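PDB 1NZA: divalent-cation tolerance protein CutA from Thermus thermophilus, which is probably involved in resistance toward heavy metals, as a small cytoplasmic homotrimer of the GlnB-like class. Local coordinates for residues M1-V5 with L95-R99. Numbering follows the deposited sequence.
With SO4 (sulfate ion), chain H.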
ATOM      1  N   MET A   1      14.328  -9.379   0.616  1.00 32.99           N
ATOM      2  CA  MET A   1      14.743  -9.442  -0.815  1.00 31.59           C
ATOM      3  C   MET A   1      13.550  -9.233  -1.745  1.00 28.89           C
ATOM      4  O   MET A   1      13.686  -8.615  -2.804  1.00 26.79           O
ATOM      5  CB  MET A   1      15.415 -10.783  -1.103  1.00 35.68           C
ATOM      6  CG  MET A   1      15.771 -11.012  -2.561  1.00 39.61           C
ATOM      7  SD  MET A   1      14.732 -12.298  -3.276  1.00 45.85           S
ATOM      8  CE  MET A   1      15.115 -13.638  -2.149  1.00 44.08           C
ATOM      9  N   GLU A   2      12.388  -9.754  -1.360  1.00 25.09           N
ATOM     10  CA  GLU A   2      11.191  -9.558  -2.175  1.00 23.43           C
ATOM     11  C   GLU A   2      10.683  -8.176  -1.793  1.00 21.48           C
ATOM     12  O   GLU A   2      10.843  -7.752  -0.651  1.00 19.20           O
ATOM     13  CB  GLU A   2      10.121 -10.606  -1.872  1.00 23.78           C
ATOM     14  CG  GLU A   2      10.551 -12.043  -2.101  1.00 28.37           C
ATOM     15  CD  GLU A   2      11.167 -12.666  -0.866  1.00 31.73           C
ATOM     16  OE1 GLU A   2      11.370 -13.897  -0.855  1.00 33.28           O
ATOM     17  OE2 GLU A   2      11.450 -11.926   0.098  1.00 34.31           O
ATOM     18  N   GLU A   3      10.071  -7.481  -2.741  1.00 19.55           N
ATOM     19  CA  GLU A   3       9.593  -6.127  -2.483  1.00 20.01           C
ATOM     20  C   GLU A   3       8.282  -5.822  -3.178  1.00 18.74           C
ATOM     21  O   GLU A   3       7.933  -6.462  -4.170  1.00 19.29           O
ATOM     22  CB  GLU A   3      10.613  -5.109  -2.992  1.00 20.75           C
ATOM     23  CG  GLU A   3      11.943  -5.074  -2.272  1.00 24.27           C
ATOM     24  CD  GLU A   3      12.954  -4.184  -2.981  1.00 25.11           C
ATOM     25  OE1 GLU A   3      13.755  -3.525  -2.287  1.00 24.99           O
ATOM     26  OE2 GLU A   3      12.955  -4.151  -4.230  1.00 26.01           O
ATOM     27  N   VAL A   4       7.555  -4.849  -2.632  1.00 15.94           N
ATOM     28  CA  VAL A   4       6.319  -4.370  -3.244  1.00 14.91           C
ATOM     29  C   VAL A   4       6.699  -2.949  -3.654  1.00 13.69           C
ATOM     30  O   VAL A   4       6.951  -2.090  -2.801  1.00 15.68           O
ATOM     31  CB  VAL A   4       5.139  -4.297  -2.255  1.00 13.37           C
ATOM     32  CG1 VAL A   4       3.956  -3.591  -2.925  1.00 15.07           C
ATOM     33  CG2 VAL A   4       4.718  -5.701  -1.829  1.00 15.34           C
ATOM     34  N   VAL A   5       6.777  -2.713  -4.960  1.00 13.61           N
ATOM     35  CA  VAL A   5       7.154  -1.405  -5.477  1.00 14.43           C
ATOM     36  C   VAL A   5       5.947  -0.577  -5.861  1.00 16.22           C
ATOM     37  O   VAL A   5       5.047  -1.066  -6.546  1.00 17.22           O
ATOM     38  CB  VAL A   5       8.084  -1.562  -6.700  1.00 15.61           C
ATOM     39  CG1 VAL A   5       8.305  -0.230  -7.379  1.00 13.56           C
ATOM     40  CG2 VAL A   5       9.414  -2.144  -6.253  1.00 17.66           C
ATOM     41  N   LEU A  95       5.651 -16.381  -2.366  1.00 24.41           N
ATOM     42  CA  LEU A  95       6.931 -15.707  -2.511  1.00 25.23           C
ATOM     43  C   LEU A  95       7.893 -16.482  -3.407  1.00 25.40           C
ATOM     44  O   LEU A  95       8.711 -15.884  -4.105  1.00 25.11           O
ATOM     45  CB  LEU A  95       7.561 -15.468  -1.138  1.00 24.57           C
ATOM     46  CG  LEU A  95       6.805 -14.483  -0.241  1.00 25.30           C
ATOM     47  CD1 LEU A  95       7.558 -14.294   1.070  1.00 22.84           C
ATOM     48  CD2 LEU A  95       6.646 -13.152  -0.964  1.00 23.96           C
ATOM     49  N   ASP A  96       7.799 -17.808  -3.387  1.00 27.79           N
ATOM     50  CA  ASP A  96       8.663 -18.625  -4.232  1.00 30.20           C
ATOM     51  C   ASP A  96       8.264 -18.373  -5.680  1.00 29.91           C
ATOM     52  O   ASP A  96       9.118 -18.186  -6.547  1.00 29.47           O
ATOM     53  CB  ASP A  96       8.506 -20.111  -3.903  1.00 33.07           C
ATOM     54  CG  ASP A  96       9.427 -20.990  -4.735  1.00 37.21           C
ATOM     55  OD1 ASP A  96      10.649 -20.732  -4.731  1.00 39.05           O
ATOM     56  OD2 ASP A  96       8.931 -21.936  -5.388  1.00 40.63           O
ATOM     57  N   TRP A  97       6.957 -18.367  -5.932  1.00 29.52           N
ATOM     58  CA  TRP A  97       6.429 -18.113  -7.267  1.00 29.13           C
ATOM     59  C   TRP A  97       6.921 -16.745  -7.719  1.00 29.01           C
ATOM     60  O   TRP A  97       7.254 -16.540  -8.887  1.00 28.63           O
ATOM     61  CB  TRP A  97       4.894 -18.119  -7.238  1.00 29.80           C
ATOM     62  CG  TRP A  97       4.257 -17.551  -8.482  1.00 30.59           C
ATOM     63  CD1 TRP A  97       4.105 -18.173  -9.692  1.00 30.29           C
ATOM     64  CD2 TRP A  97       3.728 -16.227  -8.643  1.00 28.72           C
ATOM     65  NE1 TRP A  97       3.517 -17.317 -10.594  1.00 30.69           N
ATOM     66  CE2 TRP A  97       3.275 -16.116  -9.977  1.00 30.42           C
ATOM     67  CE3 TRP A  97       3.592 -15.124  -7.788  1.00 30.33           C
ATOM     68  CZ2 TRP A  97       2.696 -14.943 -10.479  1.00 30.66           C
ATOM     69  CZ3 TRP A  97       3.015 -13.956  -8.286  1.00 30.45           C
ATOM     70  CH2 TRP A  97       2.576 -13.878  -9.622  1.00 30.47           C
ATOM     71  N   LEU A  98       6.966 -15.811  -6.775  1.00 28.16           N
ATOM     72  CA  LEU A  98       7.407 -14.451  -7.050  1.00 28.54           C
ATOM     73  C   LEU A  98       8.863 -14.434  -7.510  1.00 29.41           C
ATOM     74  O   LEU A  98       9.195 -13.805  -8.514  1.00 28.93           O
ATOM     75  CB  LEU A  98       7.224 -13.589  -5.794  1.00 28.56           C
ATOM     76  CG  LEU A  98       7.399 -12.071  -5.891  1.00 30.48           C
ATOM     77  CD1 LEU A  98       6.907 -11.428  -4.603  1.00 28.76           C
ATOM     78  CD2 LEU A  98       8.859 -11.713  -6.141  1.00 30.85           C
ATOM     79  N   ARG A  99       9.735 -15.125  -6.781  1.00 30.46           N
ATOM     80  CA  ARG A  99      11.145 -15.169  -7.149  1.00 32.04           C
ATOM     81  C   ARG A  99      11.330 -15.977  -8.430  1.00 33.38           C
ATOM     82  O   ARG A  99      12.036 -15.560  -9.346  1.00 34.05           O
ATOM     83  CB  ARG A  99      11.971 -15.783  -6.016  1.00 30.78           C
ATOM     84  CG  ARG A  99      11.957 -14.965  -4.736  1.00 29.43           C
ATOM     85  CD  ARG A  99      12.975 -15.500  -3.743  1.00 28.45           C
ATOM     86  NE  ARG A  99      12.709 -16.886  -3.369  1.00 28.12           N
ATOM     87  CZ  ARG A  99      11.823 -17.262  -2.451  1.00 29.71           C
ATOM     88  NH1 ARG A  99      11.109 -16.355  -1.801  1.00 29.48           N
ATOM     89  NH2 ARG A  99      11.648 -18.550  -2.186  1.00 30.84           N
TER
HETATM   90  S   SO4 H 200      13.291 -13.030   3.385  1.00 70.37           S
HETATM   91  O1  SO4 H 200      13.051 -12.093   2.082  1.00 69.37           O
HETATM   92  O2  SO4 H 200      12.076 -13.811   3.511  1.00 69.90           O
HETATM   93  O3  SO4 H 200      14.355 -13.767   3.216  1.00 69.90           O
HETATM   94  O4  SO4 H 200      13.353 -12.072   4.458  1.00 69.74           O
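E2 and R99 meet where the start of strand 2-9, in CutA's ferredoxin-like, GlnB-type sheet, comes up against the C-terminal helix 92-100, and the pair illustrates how a salt bridge can span two segments that lie near opposite ends of a chain, here at the protein surface. The strand and helix segments cross nearly perpendicularly, at 81°, and their axes come no closer than 9.9 Å, so side chains do the joining. CB of E2 faces the helix and lies 4.3 Å from CD1 of L98, a buried leucine whose side chain also packs on K58 and T60 of strand 47-60. CG of E2 passes the aliphatic part of R99, 4.2 Å from CG of R99. A bend at chi2 brings the carboxylate over towards R99, and its two oxygens meet different partners. OE1 receives NH1 of R99 at 2.6 Å, nearly along its own C-O axis, yet the bond is bent (131° at the hydrogen) and the carboxylate and guanidinium planes stand 67° apart. The same oxygen is 4.1 Å from CB of L95, whose side chain packs on V83 of a second subunit, placing the contact beside the trimer interface. OE2 lies 2.6 Å from O1 of a sulfate ion, probably from the crystallisation liquor, and the amino terminus of M1 makes a weak hydrogen bond to that O1. R99 has a second acidic neighbour within its helix: OD1 of D96 is 3.5 Å from NH2 but well out of the guanidinium plane, a purely electrostatic partner completing a three-residue charge network. M1 crosses the arginine chain at about a right angle, its bent thioether laying SD 3.7 Å from CD of R99, the same methylene that OE1 of E2 approaches.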